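Local atomic coordinates of type 2A phosphatase-associated protein 42 (Saccharomyces cerevisiae, PDB entry 2V0P), a protein that inhibits the PP2A-type phosphatase SIT4, associates with the PP2A catalytic subunits PPH21 and PPH22, and takes part in negative regulation of TOR signalling in response to the available nitrogen source. Residues A[47-51]-A[72-76]; A[124-128]-A[209-213]. All coordinates share one frame. Numbering follows the deposited sequence.

Contact 1: residues A[47-51]-A[72-76]; sequences TAIFD and FLAVD
Ile-49 lays its CD1 methyl over one face of the Phe-72 ring. Ile-49 CD1 is 3.9 Å from the Phe-72 centroid, 26° off the ring normal, a CH-pi contact; the closest pair is Ile-49 CD1 to Phe-72 CD1 at 3.5 Å. Segment 47-51 is helical, in the last turns of helix 29-52. The turn at 47-51 is of the wider pi type, and a weak hydrogen bond, 2.9 Å, runs from Asp-51 N to Thr-47 O. Segment 72-76 leads into helix 75-83, and Val-75 N bonds Phe-72 O at 3.2 Å. The nearest CA atoms are those of Ile-49 and Phe-72, 7.8 Å apart. Ile-49 takes chi1 m and chi2 t; Phe-72 (chi2 -41°) and Val-75 are also m at chi1. Phe-50, chi1 m and chi2 53°, starts sideways but brings its ring in. Its CE1 meets Val-75 CG2 at 3.4 Å, and its CZ lies 3.7 Å from Phe-72 O, at the ring edge. Asp-76 comes near that ring but forms a salt bridge with Lys-46, which is also cation-pi with Phe-50. The two segments bury 236 Å² (both sides summed) in mostly apolar packing of the end of helix 29-52 on the turn into helix 75-83, in the TPR-like fold. Helix 4-19 covers Ile-49, Phe-72 and Val-75 through Val-4, Thr-5 and Phe-8, while Leu-117 of helix 93-120 touches Phe-50 and Leu-73.

Contact 2: residues A[124-128]-A[209-213]; sequences LDPLV and HHFSL
Segment 124-128 turns from an extended approach into a helix. Leu-124 and Asp-125 have psi of 114° and 130°, and Pro-126 to Val-128 form the first turn of helix 126-133. Segment 209-213 is helical throughout, inside helix 199-231. The CA atoms of Asp-125 and His-209 are 7.3 Å apart, and those of Val-128 and Leu-213 are 6.6 Å apart. The contact buries 253 Å², both sides summed.

Asp-125 is the N-cap residue, chi1 t. Its OD1 accepts from Leu-127 N at 3.0 Å, a capping bond. Its OD2 accepts from His-209 NE2 at 2.8 Å, nearly straight at 172°. The His-209 side chain, chi1 t, meets this oxygen with its ring edge. One water accepts from Asp-125 N at 3.0 Å and donates to Ser-212 OG at 2.9 Å. Ser-212, chi1 p, donates OG to His-209 O of its own helix at 2.8 Å.

Apolar contacts join Leu-213 to helix 126-133. Leu-213 CD2 lies 3.7 Å from Val-128 CG2 and 4.2 Å from Leu-127 CD2, with Leu-213 at chi1 m. Leu-124 CD1 and Ser-212 CB are in van der Waals contact at 3.9 Å. Leu-118 of helix 93-120 touches both Leu-124 and Ser-212.

Asp-125 OD2 also forms a salt bridge with Arg-172 of helix 156-186. One carboxylate thus caps its own helix and ties it to two others. The direction of the His-carboxylate bond puts a proton on NE2 of His-209, and the bond links the N-cap of helix 126-133 to the side of helix 199-231.

Contacts 1 and 2 follow one another in the chain: 47-51 with 72-76 closes before 124-128 with 209-213 opens. Their centres are about 19 Å apart, yet they touch. Ala-74 CB of contact 1 lies 4.0 Å from Phe-211 CD2 of contact 2, a packing contact. Phe-211 also stacks on Tyr-77, in the helix that segment 72-76 begins. Helix 93-120 lies beside both: Phe-114 touches Asp-76 and Phe-211. The two differ in chemistry. Contact 1 is mainly apolar and has no hydrogen bond between its segments, while contact 2 adds a direct hydrogen bond and a water bridge. Both belong to the N-terminal, TPR-like helical domain.

Contact 1: residues A[47-51]-A[72-76]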
ATOM      1  N   THR A  47       2.094 -34.509   5.405  1.00 35.10           N
ATOM      2  CA  THR A  47       3.048 -35.629   5.338  1.00 36.25           C
ATOM      3  C   THR A  47       2.357 -37.020   5.269  1.00 35.23           C
ATOM      4  O   THR A  47       2.662 -37.853   4.415  1.00 36.35           O
ATOM      5  CB  THR A  47       4.054 -35.532   6.527  1.00 35.88           C
ATOM      6  OG1 THR A  47       4.819 -34.339   6.355  1.00 37.94           O
ATOM      7  CG2 THR A  47       5.014 -36.713   6.547  1.00 38.38           C
ATOM      8  N   ALA A  48       1.410 -37.229   6.163  1.00 35.30           N
ATOM      9  CA  ALA A  48       0.598 -38.417   6.206  1.00 36.16           C
ATOM     10  C   ALA A  48      -0.117 -38.679   4.857  1.00 36.83           C
ATOM     11  O   ALA A  48       0.001 -39.794   4.306  1.00 39.20           O
ATOM     12  CB  ALA A  48      -0.370 -38.353   7.363  1.00 33.00           C
ATOM     13  N   ILE A  49      -0.846 -37.701   4.350  1.00 38.06           N
ATOM     14  CA  ILE A  49      -1.587 -37.811   3.086  1.00 38.35           C
ATOM     15  C   ILE A  49      -0.696 -37.797   1.852  1.00 38.74           C
ATOM     16  O   ILE A  49      -0.728 -38.742   1.109  1.00 40.72           O
ATOM     17  CB  ILE A  49      -2.700 -36.737   2.937  1.00 41.18           C
ATOM     18  CG1 ILE A  49      -3.658 -36.739   4.130  1.00 42.34           C
ATOM     19  CG2 ILE A  49      -3.472 -36.917   1.632  1.00 41.88           C
ATOM     20  CD1 ILE A  49      -4.345 -35.405   4.295  1.00 44.98           C
ATOM     21  N   PHE A  50       0.056 -36.728   1.598  1.00 39.85           N
ATOM     22  CA  PHE A  50       0.913 -36.628   0.432  1.00 41.30           C
ATOM     23  C   PHE A  50       2.161 -37.561   0.443  1.00 43.84           C
ATOM     24  O   PHE A  50       2.446 -38.179  -0.567  1.00 44.61           O
ATOM     25  CB  PHE A  50       1.403 -35.188   0.222  1.00 42.40           C
ATOM     26  CG  PHE A  50       0.312 -34.181  -0.048  1.00 37.93           C
ATOM     27  CD1 PHE A  50      -0.760 -34.055   0.798  1.00 39.32           C
ATOM     28  CD2 PHE A  50       0.431 -33.292  -1.101  1.00 45.32           C
ATOM     29  CE1 PHE A  50      -1.755 -33.105   0.575  1.00 42.70           C
ATOM     30  CE2 PHE A  50      -0.538 -32.326  -1.326  1.00 39.42           C
ATOM     31  CZ  PHE A  50      -1.635 -32.241  -0.505  1.00 41.70           C
ATOM     32  N   ASP A  51       2.907 -37.649   1.547  1.00 45.65           N
ATOM     33  CA  ASP A  51       4.141 -38.464   1.567  1.00 48.67           C
ATOM     34  C   ASP A  51       3.932 -39.962   1.828  1.00 49.46           C
ATOM     35  O   ASP A  51       4.452 -40.830   1.093  1.00 50.17           O
ATOM     36  CB  ASP A  51       5.148 -37.914   2.594  1.00 49.47           C
ATOM     37  CG  ASP A  51       5.808 -36.620   2.150  1.00 52.05           C
ATOM     38  OD1 ASP A  51       5.321 -35.985   1.188  1.00 53.91           O
ATOM     39  OD2 ASP A  51       6.825 -36.236   2.776  1.00 55.81           O
ATOM     40  N   PHE A  72      -8.530 -32.855   0.468  1.00 35.54           N
ATOM     41  CA  PHE A  72      -7.133 -32.787   0.815  1.00 33.51           C
ATOM     42  C   PHE A  72      -6.307 -31.952  -0.145  1.00 29.95           C
ATOM     43  O   PHE A  72      -5.223 -31.603   0.176  1.00 33.74           O
ATOM     44  CB  PHE A  72      -6.528 -34.185   0.822  1.00 31.19           C
ATOM     45  CG  PHE A  72      -7.200 -35.144   1.794  1.00 33.44           C
ATOM     46  CD1 PHE A  72      -7.575 -34.728   3.051  1.00 30.82           C
ATOM     47  CD2 PHE A  72      -7.482 -36.440   1.409  1.00 34.74           C
ATOM     48  CE1 PHE A  72      -8.224 -35.596   3.926  1.00 37.13           C
ATOM     49  CE2 PHE A  72      -8.095 -37.336   2.284  1.00 35.22           C
ATOM     50  CZ  PHE A  72      -8.475 -36.906   3.537  1.00 35.04           C
ATOM     51  N   LEU A  73      -6.755 -31.769  -1.359  1.00 31.64           N
ATOM     52  CA  LEU A  73      -6.041 -30.945  -2.302  1.00 31.14           C
ATOM     53  C   LEU A  73      -5.991 -29.511  -1.659  1.00 28.84           C
ATOM     54  O   LEU A  73      -5.173 -28.671  -2.036  1.00 31.25           O
ATOM     55  CB  LEU A  73      -6.831 -30.900  -3.617  1.00 33.63           C
ATOM     56  CG  LEU A  73      -6.765 -32.139  -4.543  1.00 35.60           C
ATOM     57  CD1 LEU A  73      -7.663 -32.003  -5.767  1.00 38.27           C
ATOM     58  CD2 LEU A  73      -5.335 -32.454  -4.983  1.00 40.01           C
ATOM     59  N   ALA A  74      -6.880 -29.243  -0.737  1.00 28.85           N
ATOM     60  CA  ALA A  74      -6.839 -27.898  -0.003  1.00 31.14           C
ATOM     61  C   ALA A  74      -5.902 -27.745   1.236  1.00 33.48           C
ATOM     62  O   ALA A  74      -5.882 -26.672   1.892  1.00 34.16           O
ATOM     63  CB  ALA A  74      -8.147 -27.454   0.327  1.00 27.05           C
ATOM     64  N   VAL A  75      -5.139 -28.767   1.554  1.00 32.72           N
ATOM     65  CA  VAL A  75      -4.243 -28.686   2.691  1.00 34.31           C
ATOM     66  C   VAL A  75      -3.289 -27.449   2.557  1.00 35.16           C
ATOM     67  O   VAL A  75      -3.185 -26.717   3.445  1.00 35.44           O
ATOM     68  CB  VAL A  75      -3.430 -29.941   2.981  1.00 34.15           C
ATOM     69  CG1 VAL A  75      -4.307 -31.196   3.064  1.00 31.43           C
ATOM     70  CG2 VAL A  75      -2.314 -30.137   2.051  1.00 38.49           C
ATOM     71  N   ASP A  76      -2.672 -27.227   1.416  1.00 36.94           N
ATOM     72  CA  ASP A  76      -1.836 -26.051   1.273  1.00 35.98           C
ATOM     73  C   ASP A  76      -2.611 -24.731   1.368  1.00 38.29           C
ATOM     74  O   ASP A  76      -2.029 -23.728   1.832  1.00 38.22           O
ATOM     75  CB  ASP A  76      -1.061 -26.111  -0.001  1.00 38.63           C
ATOM     76  CG  ASP A  76      -0.102 -27.257  -0.031  1.00 39.40           C
ATOM     77  OD1 ASP A  76       0.655 -27.387   0.945  1.00 46.28           O
ATOM     78  OD2 ASP A  76      -0.128 -28.013  -1.031  1.00 42.40           O
TER

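Contact 2: residues A[124-128]-A[209-213]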
ATOM      1  N   LEU A 124      -7.392 -25.769 -12.499  1.00 36.38           N
ATOM      2  CA  LEU A 124      -7.241 -24.358 -12.232  1.00 37.42           C
ATOM      3  C   LEU A 124      -8.026 -23.468 -13.239  1.00 36.11           C
ATOM      4  O   LEU A 124      -7.759 -23.471 -14.409  1.00 38.27           O
ATOM      5  CB  LEU A 124      -5.743 -24.007 -12.128  1.00 37.11           C
ATOM      6  CG  LEU A 124      -5.395 -22.694 -11.377  1.00 37.79           C
ATOM      7  CD1 LEU A 124      -5.990 -22.652  -9.981  1.00 37.25           C
ATOM      8  CD2 LEU A 124      -3.896 -22.464 -11.330  1.00 36.20           C
ATOM      9  N   ASP A 125      -9.025 -22.771 -12.746  1.00 36.48           N
ATOM     10  CA  ASP A 125      -9.658 -21.658 -13.451  1.00 37.66           C
ATOM     11  C   ASP A 125      -8.622 -20.882 -14.285  1.00 37.07           C
ATOM     12  O   ASP A 125      -7.570 -20.515 -13.773  1.00 37.27           O
ATOM     13  CB  ASP A 125     -10.275 -20.723 -12.410  1.00 39.21           C
ATOM     14  CG  ASP A 125     -11.274 -19.750 -13.004  1.00 40.50           C
ATOM     15  OD1 ASP A 125     -10.935 -19.086 -13.998  1.00 44.42           O
ATOM     16  OD2 ASP A 125     -12.391 -19.634 -12.459  1.00 41.11           O
ATOM     17  N   PRO A 126      -8.910 -20.624 -15.564  1.00 38.16           N
ATOM     18  CA  PRO A 126      -7.858 -19.993 -16.339  1.00 37.93           C
ATOM     19  C   PRO A 126      -7.552 -18.552 -15.858  1.00 36.81           C
ATOM     20  O   PRO A 126      -6.448 -18.082 -16.042  1.00 37.38           O
ATOM     21  CB  PRO A 126      -8.391 -20.047 -17.754  1.00 37.72           C
ATOM     22  CG  PRO A 126      -9.858 -20.069 -17.600  1.00 39.86           C
ATOM     23  CD  PRO A 126     -10.137 -20.816 -16.355  1.00 37.91           C
ATOM     24  N   LEU A 127      -8.515 -17.892 -15.224  1.00 36.35           N
ATOM     25  CA  LEU A 127      -8.323 -16.597 -14.632  1.00 35.93           C
ATOM     26  C   LEU A 127      -7.235 -16.676 -13.553  1.00 37.10           C
ATOM     27  O   LEU A 127      -6.393 -15.769 -13.400  1.00 36.60           O
ATOM     28  CB  LEU A 127      -9.627 -16.109 -14.019  1.00 36.87           C
ATOM     29  CG  LEU A 127      -9.681 -14.656 -13.469  1.00 40.08           C
ATOM     30  CD1 LEU A 127     -11.088 -14.097 -13.481  1.00 42.49           C
ATOM     31  CD2 LEU A 127      -9.111 -14.559 -12.064  1.00 41.84           C
ATOM     32  N   VAL A 128      -7.254 -17.770 -12.796  1.00 36.97           N
ATOM     33  CA  VAL A 128      -6.305 -17.912 -11.703  1.00 35.78           C
ATOM     34  C   VAL A 128      -5.007 -18.358 -12.267  1.00 35.14           C
ATOM     35  O   VAL A 128      -3.956 -17.898 -11.839  1.00 38.04           O
ATOM     36  CB  VAL A 128      -6.822 -18.872 -10.616  1.00 36.74           C
ATOM     37  CG1 VAL A 128      -5.752 -19.109  -9.521  1.00 36.37           C
ATOM     38  CG2 VAL A 128      -8.068 -18.319  -9.974  1.00 39.33           C
ATOM     39  N   HIS A 209     -12.632 -24.624  -6.154  1.00 36.01           N
ATOM     40  CA  HIS A 209     -12.752 -23.545  -7.109  1.00 34.64           C
ATOM     41  C   HIS A 209     -12.773 -22.189  -6.352  1.00 32.22           C
ATOM     42  O   HIS A 209     -12.068 -21.325  -6.734  1.00 34.73           O
ATOM     43  CB  HIS A 209     -14.007 -23.742  -7.964  1.00 35.99           C
ATOM     44  CG  HIS A 209     -13.997 -22.955  -9.232  1.00 39.05           C
ATOM     45  ND1 HIS A 209     -14.795 -23.272 -10.313  1.00 39.69           N
ATOM     46  CD2 HIS A 209     -13.241 -21.902  -9.614  1.00 35.67           C
ATOM     47  CE1 HIS A 209     -14.566 -22.404 -11.282  1.00 41.63           C
ATOM     48  NE2 HIS A 209     -13.623 -21.575 -10.884  1.00 36.34           N
ATOM     49  N   HIS A 210     -13.528 -22.092  -5.268  1.00 30.84           N
ATOM     50  CA  HIS A 210     -13.763 -20.872  -4.547  1.00 33.34           C
ATOM     51  C   HIS A 210     -12.437 -20.564  -3.871  1.00 33.18           C
ATOM     52  O   HIS A 210     -11.979 -19.458  -3.951  1.00 33.56           O
ATOM     53  CB  HIS A 210     -14.903 -21.048  -3.562  1.00 32.31           C
ATOM     54  CG  HIS A 210     -14.941 -20.034  -2.484  1.00 36.03           C
ATOM     55  ND1 HIS A 210     -14.728 -20.351  -1.160  1.00 45.51           N
ATOM     56  CD2 HIS A 210     -15.112 -18.694  -2.526  1.00 40.91           C
ATOM     57  CE1 HIS A 210     -14.774 -19.249  -0.432  1.00 43.65           C
ATOM     58  NE2 HIS A 210     -15.008 -18.231  -1.239  1.00 44.22           N
ATOM     59  N   PHE A 211     -11.808 -21.604  -3.293  1.00 32.51           N
ATOM     60  CA  PHE A 211     -10.479 -21.455  -2.699  1.00 34.36           C
ATOM     61  C   PHE A 211      -9.401 -20.857  -3.619  1.00 34.37           C
ATOM     62  O   PHE A 211      -8.632 -19.981  -3.190  1.00 36.68           O
ATOM     63  CB  PHE A 211     -10.033 -22.758  -2.056  1.00 33.44           C
ATOM     64  CG  PHE A 211     -10.907 -23.216  -0.955  1.00 31.14           C
ATOM     65  CD1 PHE A 211     -11.792 -22.391  -0.344  1.00 33.54           C
ATOM     66  CD2 PHE A 211     -10.761 -24.544  -0.465  1.00 35.19           C
ATOM     67  CE1 PHE A 211     -12.589 -22.845   0.744  1.00 39.17           C
ATOM     68  CE2 PHE A 211     -11.518 -24.998   0.582  1.00 32.77           C
ATOM     69  CZ  PHE A 211     -12.442 -24.170   1.194  1.00 37.71           C
ATOM     70  N   SER A 212      -9.346 -21.300  -4.865  1.00 33.94           N
ATOM     71  CA  SER A 212      -8.380 -20.813  -5.794  1.00 33.82           C
ATOM     72  C   SER A 212      -8.606 -19.312  -6.091  1.00 34.45           C
ATOM     73  O   SER A 212      -7.641 -18.573  -6.198  1.00 37.30           O
ATOM     74  CB  SER A 212      -8.388 -21.642  -7.088  1.00 34.81           C
ATOM     75  OG  SER A 212      -9.466 -21.258  -7.883  1.00 33.97           O
ATOM     76  N   LEU A 213      -9.853 -18.878  -6.169  1.00 31.99           N
ATOM     77  CA  LEU A 213     -10.141 -17.481  -6.370  1.00 35.30           C
ATOM     78  C   LEU A 213      -9.768 -16.683  -5.073  1.00 34.91           C
ATOM     79  O   LEU A 213      -9.070 -15.733  -5.190  1.00 36.83           O
ATOM     80  CB  LEU A 213     -11.564 -17.279  -6.817  1.00 33.45           C
ATOM     81  CG  LEU A 213     -11.741 -17.840  -8.257  1.00 34.62           C
ATOM     82  CD1 LEU A 213     -13.151 -18.213  -8.440  1.00 34.36           C
ATOM     83  CD2 LEU A 213     -11.348 -16.787  -9.322  1.00 37.46           C
TER
HETATM   84  O   HOH W   1      -9.856 -23.295  -9.956  1.00 33.05           O